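Local atomic coordinates of methyl-coenzyme M reductase subunit beta (Methanosarcina barkeri, PDB entry 1E6Y), a protein that forms, as the beta subunit, part of methyl-coenzyme M reductase, the nickel F430 enzyme that reduces methyl-coenzyme M with coenzyme B and releases methane. Residues A119-T127 against G173-N181; L247-N255 against V264-A272. All coordinates share one frame; numbering follows the deposited sequence.

Contact 1. Residues A119-T127 against G173-N181; sequences AGADFMSAT and GILSIPQNN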
loop_
_atom_site.group_PDB
_atom_site.type_symbol
_atom_site.label_atom_id
_atom_site.label_comp_id
_atom_site.label_asym_id
_atom_site.label_seq_id
_atom_site.Cartn_x
_atom_site.Cartn_y
_atom_site.Cartn_z
ATOM N N ALA E 119 -21.304 -19.324 -4.046
ATOM C CA ALA E 119 -20.308 -19.624 -5.070
ATOM C C ALA E 119 -19.123 -18.650 -5.047
ATOM O O ALA E 119 -18.200 -18.770 -5.855
ATOM C CB ALA E 119 -20.962 -19.609 -6.440
ATOM N N GLY E 120 -19.147 -17.697 -4.118
ATOM C CA GLY E 120 -18.099 -16.692 -4.057
ATOM C C GLY E 120 -17.188 -16.853 -2.855
ATOM O O GLY E 120 -17.578 -17.452 -1.852
ATOM N N ALA E 121 -15.971 -16.321 -2.955
ATOM C CA ALA E 121 -15.028 -16.352 -1.841
ATOM C C ALA E 121 -15.378 -15.322 -0.771
ATOM O O ALA E 121 -15.137 -15.549 0.416
ATOM C CB ALA E 121 -13.618 -16.121 -2.340
ATOM N N ASP E 122 -15.916 -14.181 -1.200
ATOM C CA ASP E 122 -16.337 -13.144 -0.270
ATOM C C ASP E 122 -17.689 -12.536 -0.646
ATOM O O ASP E 122 -18.660 -13.263 -0.856
ATOM C CB ASP E 122 -15.242 -12.065 -0.127
ATOM C CG ASP E 122 -14.750 -11.529 -1.469
ATOM O OD1 ASP E 122 -13.723 -12.032 -1.975
ATOM O OD2 ASP E 122 -15.317 -10.531 -1.960
ATOM N N PHE E 123 -17.766 -11.211 -0.704
ATOM C CA PHE E 123 -19.049 -10.522 -0.813
ATOM C C PHE E 123 -19.139 -9.531 -1.970
ATOM O O PHE E 123 -20.182 -8.909 -2.172
ATOM C CB PHE E 123 -19.368 -9.800 0.500
ATOM C CG PHE E 123 -18.242 -8.942 1.009
ATOM C CD1 PHE E 123 -18.140 -7.604 0.631
ATOM C CD2 PHE E 123 -17.269 -9.480 1.846
ATOM C CE1 PHE E 123 -17.080 -6.814 1.083
ATOM C CE2 PHE E 123 -16.207 -8.699 2.299
ATOM C CZ PHE E 123 -16.113 -7.365 1.917
ATOM N N MET E 124 -18.057 -9.373 -2.728
ATOM C CA MET E 124 -18.018 -8.340 -3.758
ATOM C C MET E 124 -18.882 -8.635 -4.983
ATOM O O MET E 124 -19.160 -7.732 -5.773
ATOM C CB MET E 124 -16.575 -8.058 -4.192
ATOM C CG MET E 124 -15.749 -7.274 -3.170
ATOM S SD MET E 124 -16.629 -5.907 -2.358
ATOM C CE MET E 124 -16.935 -4.819 -3.753
ATOM N N SER E 125 -19.356 -9.874 -5.119
ATOM C CA SER E 125 -20.259 -10.211 -6.221
ATOM C C SER E 125 -21.544 -9.382 -6.191
ATOM O O SER E 125 -22.085 -9.046 -7.242
ATOM C CB SER E 125 -20.598 -11.708 -6.226
ATOM O OG SER E 125 -21.359 -12.080 -5.092
ATOM N N ALA E 126 -21.990 -8.989 -4.998
ATOM C CA ALA E 126 -23.172 -8.129 -4.876
ATOM C C ALA E 126 -22.958 -6.787 -5.580
ATOM O O ALA E 126 -23.863 -6.268 -6.239
ATOM C CB ALA E 126 -23.509 -7.899 -3.410
ATOM N N THR E 127 -21.748 -6.244 -5.449
ATOM C CA THR E 127 -21.397 -4.968 -6.057
ATOM C C THR E 127 -21.147 -5.107 -7.555
ATOM O O THR E 127 -21.680 -4.338 -8.350
ATOM C CB THR E 127 -20.145 -4.362 -5.391
ATOM O OG1 THR E 127 -20.437 -4.061 -4.021
ATOM C CG2 THR E 127 -19.719 -3.082 -6.099
ATOM N N GLY E 173 -22.507 -0.587 -0.628
ATOM C CA GLY E 173 -23.125 -1.531 0.283
ATOM C C GLY E 173 -22.850 -1.137 1.721
ATOM O O GLY E 173 -22.278 -0.078 1.984
ATOM N N ILE E 174 -23.259 -1.989 2.653
ATOM C CA ILE E 174 -22.983 -1.781 4.069
ATOM C C ILE E 174 -21.505 -2.033 4.382
ATOM O O ILE E 174 -20.921 -1.363 5.234
ATOM C CB ILE E 174 -23.876 -2.706 4.937
ATOM C CG1 ILE E 174 -25.346 -2.325 4.741
ATOM C CG2 ILE E 174 -23.499 -2.596 6.407
ATOM C CD1 ILE E 174 -26.318 -3.303 5.338
ATOM N N LEU E 175 -20.892 -2.949 3.636
ATOM C CA LEU E 175 -19.485 -3.296 3.831
ATOM C C LEU E 175 -18.581 -2.448 2.937
ATOM O O LEU E 175 -19.056 -1.627 2.153
ATOM C CB LEU E 175 -19.263 -4.782 3.529
ATOM C CG LEU E 175 -20.159 -5.771 4.279
ATOM C CD1 LEU E 175 -19.994 -7.171 3.706
ATOM C CD2 LEU E 175 -19.815 -5.747 5.758
ATOM N N SER E 176 -17.273 -2.629 3.086
ATOM C CA SER E 176 -16.298 -1.923 2.262
ATOM C C SER E 176 -15.833 -2.857 1.140
ATOM O O SER E 176 -16.637 -3.607 0.587
ATOM C CB SER E 176 -15.114 -1.488 3.131
ATOM O OG SER E 176 -14.278 -0.573 2.448
ATOM N N ILE E 177 -14.566 -2.750 0.749
ATOM C CA ILE E 177 -13.941 -3.770 -0.091
ATOM C C ILE E 177 -12.934 -4.555 0.750
ATOM O O ILE E 177 -12.421 -4.044 1.747
ATOM C CB ILE E 177 -13.233 -3.149 -1.332
ATOM C CG1 ILE E 177 -12.069 -2.251 -0.904
ATOM C CG2 ILE E 177 -14.237 -2.363 -2.165
ATOM C CD1 ILE E 177 -11.190 -1.801 -2.060
ATOM N N PRO E 178 -12.700 -5.833 0.413
ATOM C CA PRO E 178 -11.899 -6.713 1.271
ATOM C C PRO E 178 -10.480 -6.200 1.516
ATOM O O PRO E 178 -9.931 -6.379 2.600
ATOM C CB PRO E 178 -11.898 -8.043 0.520
ATOM C CG PRO E 178 -13.151 -8.006 -0.293
ATOM C CD PRO E 178 -13.278 -6.572 -0.727
ATOM N N GLN E 179 -9.923 -5.504 0.530
ATOM C CA GLN E 179 -8.549 -5.015 0.619
ATOM C C GLN E 179 -8.366 -3.916 1.663
ATOM O O GLN E 179 -7.237 -3.568 1.995
ATOM C CB GLN E 179 -8.066 -4.502 -0.740
ATOM C CG GLN E 179 -8.009 -5.562 -1.826
ATOM C CD GLN E 179 -9.195 -5.488 -2.762
ATOM O OE1 GLN E 179 -10.346 -5.508 -2.321
ATOM N NE2 GLN E 179 -8.924 -5.360 -4.055
ATOM N N ASN E 180 -9.469 -3.361 2.164
ATOM C CA ASN E 180 -9.392 -2.360 3.223
ATOM C C ASN E 180 -9.268 -2.974 4.614
ATOM O O ASN E 180 -9.033 -2.259 5.587
ATOM C CB ASN E 180 -10.604 -1.425 3.180
ATOM C CG ASN E 180 -10.493 -0.379 2.086
ATOM O OD1 ASN E 180 -9.406 -0.123 1.568
ATOM N ND2 ASN E 180 -11.618 0.234 1.732
ATOM N N ASN E 181 -9.397 -4.296 4.705
ATOM C CA ASN E 181 -9.246 -4.997 5.980
ATOM C C ASN E 181 -7.861 -4.770 6.557
ATOM O O ASN E 181 -6.860 -4.957 5.869
ATOM C CB ASN E 181 -9.452 -6.502 5.805
ATOM C CG ASN E 181 -10.907 -6.883 5.649
ATOM O OD1 ASN E 181 -11.803 -6.046 5.781
ATOM N ND2 ASN E 181 -11.154 -8.159 5.378
#
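The ring of F123 lies against the loop 173-181, with L175 over one of its faces and a backbone carbonyl at its rim. L175 CD1 makes a CH-pi contact, 3.7 Å from the centroid of the F123 ring and 17° off the ring normal. The ring turns its edge to S176 O, which lies near the ring plane, 3.3 Å from F123 CE1. P178 CG meets F123 CZ obliquely at 3.8 Å. A chi1 of 50° sets the F123 ring between its own backbone N and carbonyl carbon, and from there it leans out to the loop. Trimmed to an alanine, this position is likely to leave L175 CD1 without the ring face it rests on and to open a gap beside P178.

M124 adds the second apolar patch. Its CG packs on P178 CD at 3.5 Å, and the chain, bent at chi2 and chi3, brings CE within 4.0 Å of I177 CG2.

In fold terms, the turn leading into helix 125-141 is docked on the loop that follows strand 171-172, both within the N-terminal part of the subunit. An Asx turn shapes this approach: D122 OD2 accepts from M124 N at 3.1 Å, on the anti side and somewhat out of the carboxylate plane, and more weakly from F123 N. The same OD2 touches P178 CG.

The other carboxylate oxygen, D122 OD1, is bonded to S187 OG of the second subunit, the other copy of this protein. E221 of that subunit takes the backbone N of both A121 and D122, which places the turn at the subunit interface.

Contact 2. Residues L247-N255 against V264-A272; sequences LLYDIVKEN and VIESVVRRA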
loop_
_atom_site.group_PDB
_atom_site.type_symbol
_atom_site.label_atom_id
_atom_site.label_comp_id
_atom_site.label_asym_id
_atom_site.label_seq_id
_atom_site.Cartn_x
_atom_site.Cartn_y
_atom_site.Cartn_z
ATOM N N LEU E 247 -30.952 -6.291 31.756
ATOM C CA LEU E 247 -29.951 -5.619 32.582
ATOM C C LEU E 247 -29.580 -4.257 32.003
ATOM O O LEU E 247 -29.631 -3.246 32.705
ATOM C CB LEU E 247 -28.700 -6.491 32.714
ATOM C CG LEU E 247 -27.651 -6.026 33.726
ATOM C CD1 LEU E 247 -28.256 -6.012 35.124
ATOM C CD2 LEU E 247 -26.436 -6.944 33.677
ATOM N N LEU E 248 -29.279 -4.231 30.708
ATOM C CA LEU E 248 -28.944 -2.992 30.014
ATOM C C LEU E 248 -30.081 -1.980 30.119
ATOM O O LEU E 248 -29.872 -0.848 30.552
ATOM C CB LEU E 248 -28.640 -3.274 28.537
ATOM C CG LEU E 248 -28.476 -2.060 27.614
ATOM C CD1 LEU E 248 -27.237 -1.260 28.002
ATOM C CD2 LEU E 248 -28.377 -2.532 26.177
ATOM N N TYR E 249 -31.289 -2.416 29.774
ATOM C CA TYR E 249 -32.467 -1.559 29.818
ATOM C C TYR E 249 -32.734 -1.021 31.225
ATOM O O TYR E 249 -33.029 0.164 31.395
ATOM C CB TYR E 249 -33.693 -2.328 29.315
ATOM C CG TYR E 249 -34.962 -1.508 29.309
ATOM C CD1 TYR E 249 -35.309 -0.734 28.205
ATOM C CD2 TYR E 249 -35.789 -1.463 30.432
ATOM C CE1 TYR E 249 -36.444 0.069 28.218
ATOM C CE2 TYR E 249 -36.922 -0.664 30.457
ATOM C CZ TYR E 249 -37.246 0.100 29.348
ATOM O OH TYR E 249 -38.371 0.892 29.371
ATOM N N ASP E 250 -32.659 -1.899 32.221
ATOM C CA ASP E 250 -32.961 -1.530 33.601
ATOM C C ASP E 250 -31.938 -0.565 34.182
ATOM O O ASP E 250 -32.297 0.372 34.897
ATOM C CB ASP E 250 -33.044 -2.779 34.487
ATOM C CG ASP E 250 -34.336 -3.558 34.291
ATOM O OD1 ASP E 250 -35.267 -3.052 33.630
ATOM O OD2 ASP E 250 -34.422 -4.687 34.810
ATOM N N ILE E 251 -30.664 -0.793 33.874
ATOM C CA ILE E 251 -29.603 0.084 34.357
ATOM C C ILE E 251 -29.739 1.475 33.741
ATOM O O ILE E 251 -29.637 2.481 34.447
ATOM C CB ILE E 251 -28.202 -0.503 34.051
ATOM C CG1 ILE E 251 -27.976 -1.749 34.915
ATOM C CG2 ILE E 251 -27.113 0.533 34.332
ATOM C CD1 ILE E 251 -26.676 -2.483 34.634
ATOM N N VAL E 252 -30.077 1.523 32.455
ATOM C CA VAL E 252 -30.310 2.793 31.776
ATOM C C VAL E 252 -31.521 3.508 32.373
ATOM O O VAL E 252 -31.443 4.691 32.709
ATOM C CB VAL E 252 -30.526 2.587 30.254
ATOM C CG1 VAL E 252 -30.956 3.892 29.593
ATOM C CG2 VAL E 252 -29.241 2.085 29.614
ATOM N N LYS E 253 -32.599 2.761 32.598
ATOM C CA LYS E 253 -33.834 3.351 33.100
ATOM C C LYS E 253 -33.677 3.959 34.494
ATOM O O LYS E 253 -34.154 5.063 34.748
ATOM C CB LYS E 253 -34.958 2.314 33.106
ATOM C CG LYS E 253 -36.322 2.894 33.434
ATOM C CD LYS E 253 -37.400 1.833 33.343
ATOM C CE LYS E 253 -38.676 2.274 34.040
ATOM N NZ LYS E 253 -39.261 3.475 33.387
ATOM N N GLU E 254 -32.955 3.271 35.377
ATOM C CA GLU E 254 -32.790 3.759 36.742
ATOM C C GLU E 254 -31.757 4.877 36.861
ATOM O O GLU E 254 -31.648 5.520 37.906
ATOM C CB GLU E 254 -32.436 2.607 37.688
ATOM C CG GLU E 254 -31.035 2.032 37.525
ATOM C CD GLU E 254 -30.815 0.788 38.377
ATOM O OE1 GLU E 254 -29.669 0.304 38.437
ATOM O OE2 GLU E 254 -31.790 0.277 38.971
ATOM N N ASN E 255 -31.018 5.118 35.779
ATOM C CA ASN E 255 -30.049 6.213 35.729
ATOM C C ASN E 255 -30.451 7.284 34.716
ATOM O O ASN E 255 -29.714 8.241 34.490
ATOM C CB ASN E 255 -28.662 5.672 35.371
ATOM C CG ASN E 255 -28.000 4.946 36.524
ATOM O OD1 ASN E 255 -27.463 5.570 37.438
ATOM N ND2 ASN E 255 -27.996 3.618 36.465
ATOM N N VAL E 264 -24.085 5.093 37.083
ATOM C CA VAL E 264 -24.195 3.837 36.347
ATOM C C VAL E 264 -23.234 2.804 36.937
ATOM O O VAL E 264 -23.570 1.626 37.051
ATOM C CB VAL E 264 -23.889 4.037 34.837
ATOM C CG1 VAL E 264 -23.797 2.690 34.127
ATOM C CG2 VAL E 264 -24.974 4.886 34.198
ATOM N N ILE E 265 -22.076 3.270 37.393
ATOM C CA ILE E 265 -21.106 2.405 38.053
ATOM C C ILE E 265 -21.669 1.833 39.355
ATOM O O ILE E 265 -21.518 0.643 39.627
ATOM C CB ILE E 265 -19.780 3.166 38.316
ATOM C CG1 ILE E 265 -19.021 3.317 36.996
ATOM C CG2 ILE E 265 -18.911 2.420 39.325
ATOM C CD1 ILE E 265 -18.022 4.430 36.980
ATOM N N GLU E 266 -22.415 2.649 40.095
ATOM C CA GLU E 266 -23.075 2.190 41.313
ATOM C C GLU E 266 -24.075 1.072 41.006
ATOM O O GLU E 266 -24.080 0.036 41.670
ATOM C CB GLU E 266 -23.792 3.355 41.997
ATOM C CG GLU E 266 -24.277 3.050 43.406
ATOM C CD GLU E 266 -25.112 4.174 44.001
ATOM O OE1 GLU E 266 -25.030 5.321 43.504
ATOM O OE2 GLU E 266 -25.866 3.908 44.961
ATOM N N SER E 267 -24.854 1.262 39.942
ATOM C CA SER E 267 -25.797 0.253 39.466
ATOM C C SER E 267 -25.094 -1.044 39.086
ATOM O O SER E 267 -25.553 -2.132 39.439
ATOM C CB SER E 267 -26.564 0.778 38.251
ATOM O OG SER E 267 -27.413 1.848 38.610
ATOM N N VAL E 268 -23.994 -0.922 38.345
ATOM C CA VAL E 268 -23.269 -2.083 37.840
ATOM C C VAL E 268 -22.644 -2.883 38.978
ATOM O O VAL E 268 -22.774 -4.108 39.022
ATOM C CB VAL E 268 -22.167 -1.661 36.825
ATOM C CG1 VAL E 268 -21.252 -2.841 36.497
ATOM C CG2 VAL E 268 -22.813 -1.137 35.551
ATOM N N VAL E 269 -22.019 -2.191 39.927
ATOM C CA VAL E 269 -21.365 -2.869 41.042
ATOM C C VAL E 269 -22.388 -3.499 41.992
ATOM O O VAL E 269 -22.245 -4.662 42.373
ATOM C CB VAL E 269 -20.442 -1.905 41.830
ATOM C CG1 VAL E 269 -19.726 -2.655 42.945
ATOM C CG2 VAL E 269 -19.418 -1.279 40.889
ATOM N N ARG E 270 -23.465 -2.770 42.280
ATOM C CA ARG E 270 -24.523 -3.260 43.162
ATOM C C ARG E 270 -25.105 -4.559 42.608
ATOM O O ARG E 270 -25.128 -5.589 43.273
ATOM C CB ARG E 270 -25.650 -2.235 43.304
ATOM C CG ARG E 270 -26.768 -2.709 44.232
ATOM C CD ARG E 270 -27.966 -1.799 44.231
ATOM N NE ARG E 270 -28.772 -1.762 43.019
ATOM C CZ ARG E 270 -28.870 -0.729 42.188
ATOM N NH1 ARG E 270 -28.194 0.380 42.455
ATOM N NH2 ARG E 270 -29.645 -0.790 41.112
ATOM N N ARG E 271 -25.488 -4.501 41.325
ATOM C CA ARG E 271 -26.055 -5.691 40.680
ATOM C C ARG E 271 -25.116 -6.860 40.550
ATOM O O ARG E 271 -25.501 -8.030 40.710
ATOM C CB ARG E 271 -26.607 -5.273 39.307
ATOM C CG ARG E 271 -27.837 -4.376 39.468
ATOM C CD ARG E 271 -28.143 -3.681 38.167
ATOM N NE ARG E 271 -29.282 -2.792 38.116
ATOM C CZ ARG E 271 -30.565 -3.116 38.032
ATOM N NH1 ARG E 271 -31.529 -2.214 37.959
ATOM N NH2 ARG E 271 -30.904 -4.405 38.020
ATOM N N ALA E 272 -23.839 -6.570 40.312
ATOM C CA ALA E 272 -22.828 -7.623 40.224
ATOM C C ALA E 272 -22.638 -8.329 41.568
ATOM O O ALA E 272 -22.434 -9.541 41.615
ATOM C CB ALA E 272 -21.503 -7.049 39.742
HETATM O O HOH W 1 -33.690 -4.945 37.585
#
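E254 OE1 is gripped by three donors from helix 264-272. S267 OG donates to it at 2.7 Å on the anti side, and R270 NH2 reaches E254 OE1 on the syn side at 2.9 Å, both tilted out of the carboxylate plane; R271 NE comes from above that plane. R271 also sends NH1 to the other oxygen, E254 OE2, at 2.7 Å, so its guanidinium holds the acid side-on, one nitrogen to each oxygen, with the two planes 38° apart. E254 CG sits between its backbone N and carbonyl carbon (chi1 71°), and the chain runs extended from there to the arginines.

S267 OG is a relay: while donating to E254 it accepts from N255 ND2 at 2.8 Å. That same ND2 donates to I251 O in a nearly straight bond, and N255 OD1 is taken by T263, so both ends of the amide are fixed.

Beneath the polar row the axes of segments 247-255 and 264-272 come within 9.8 Å, their directions 136° apart: a helix-loop-helix pair, roughly antiparallel, with knobs-into-holes packing. I251 sits among V264, S267, V268 and R271, its CG2 4.0 Å from V264 CG1. R271 is the reciprocal knob, its aliphatic CD lying 3.8 Å from L247 CD1 as the two side chains slide past each other in opposite directions. A water links R271 NH2 to D250 OD2.

Helix 296-318 backs I251, and Y2 of the gamma subunit packs on R270. With two arginines and a hydroxyl around one carboxylate, E254 is likely to stay ionised and to hold the R271 guanidinium against rotation.

Overall arrangement
Contact 1 and contact 2 lie in the N-terminal and C-terminal domains of the beta subunit, respectively, and come one after the other along the chain. Their centres are about 39 Å apart on opposite sides of the chain's centre; the nearest atoms stay about 20 Å from each other, without touching. Both lie away from the coenzyme and F430 sites, although in contact 1 the side chain of S176 is about 12 Å from a bound coenzyme B. Each also borders another chain of the six-chain assembly: contact 1 faces the second beta subunit, whereas contact 2 packs beside gamma.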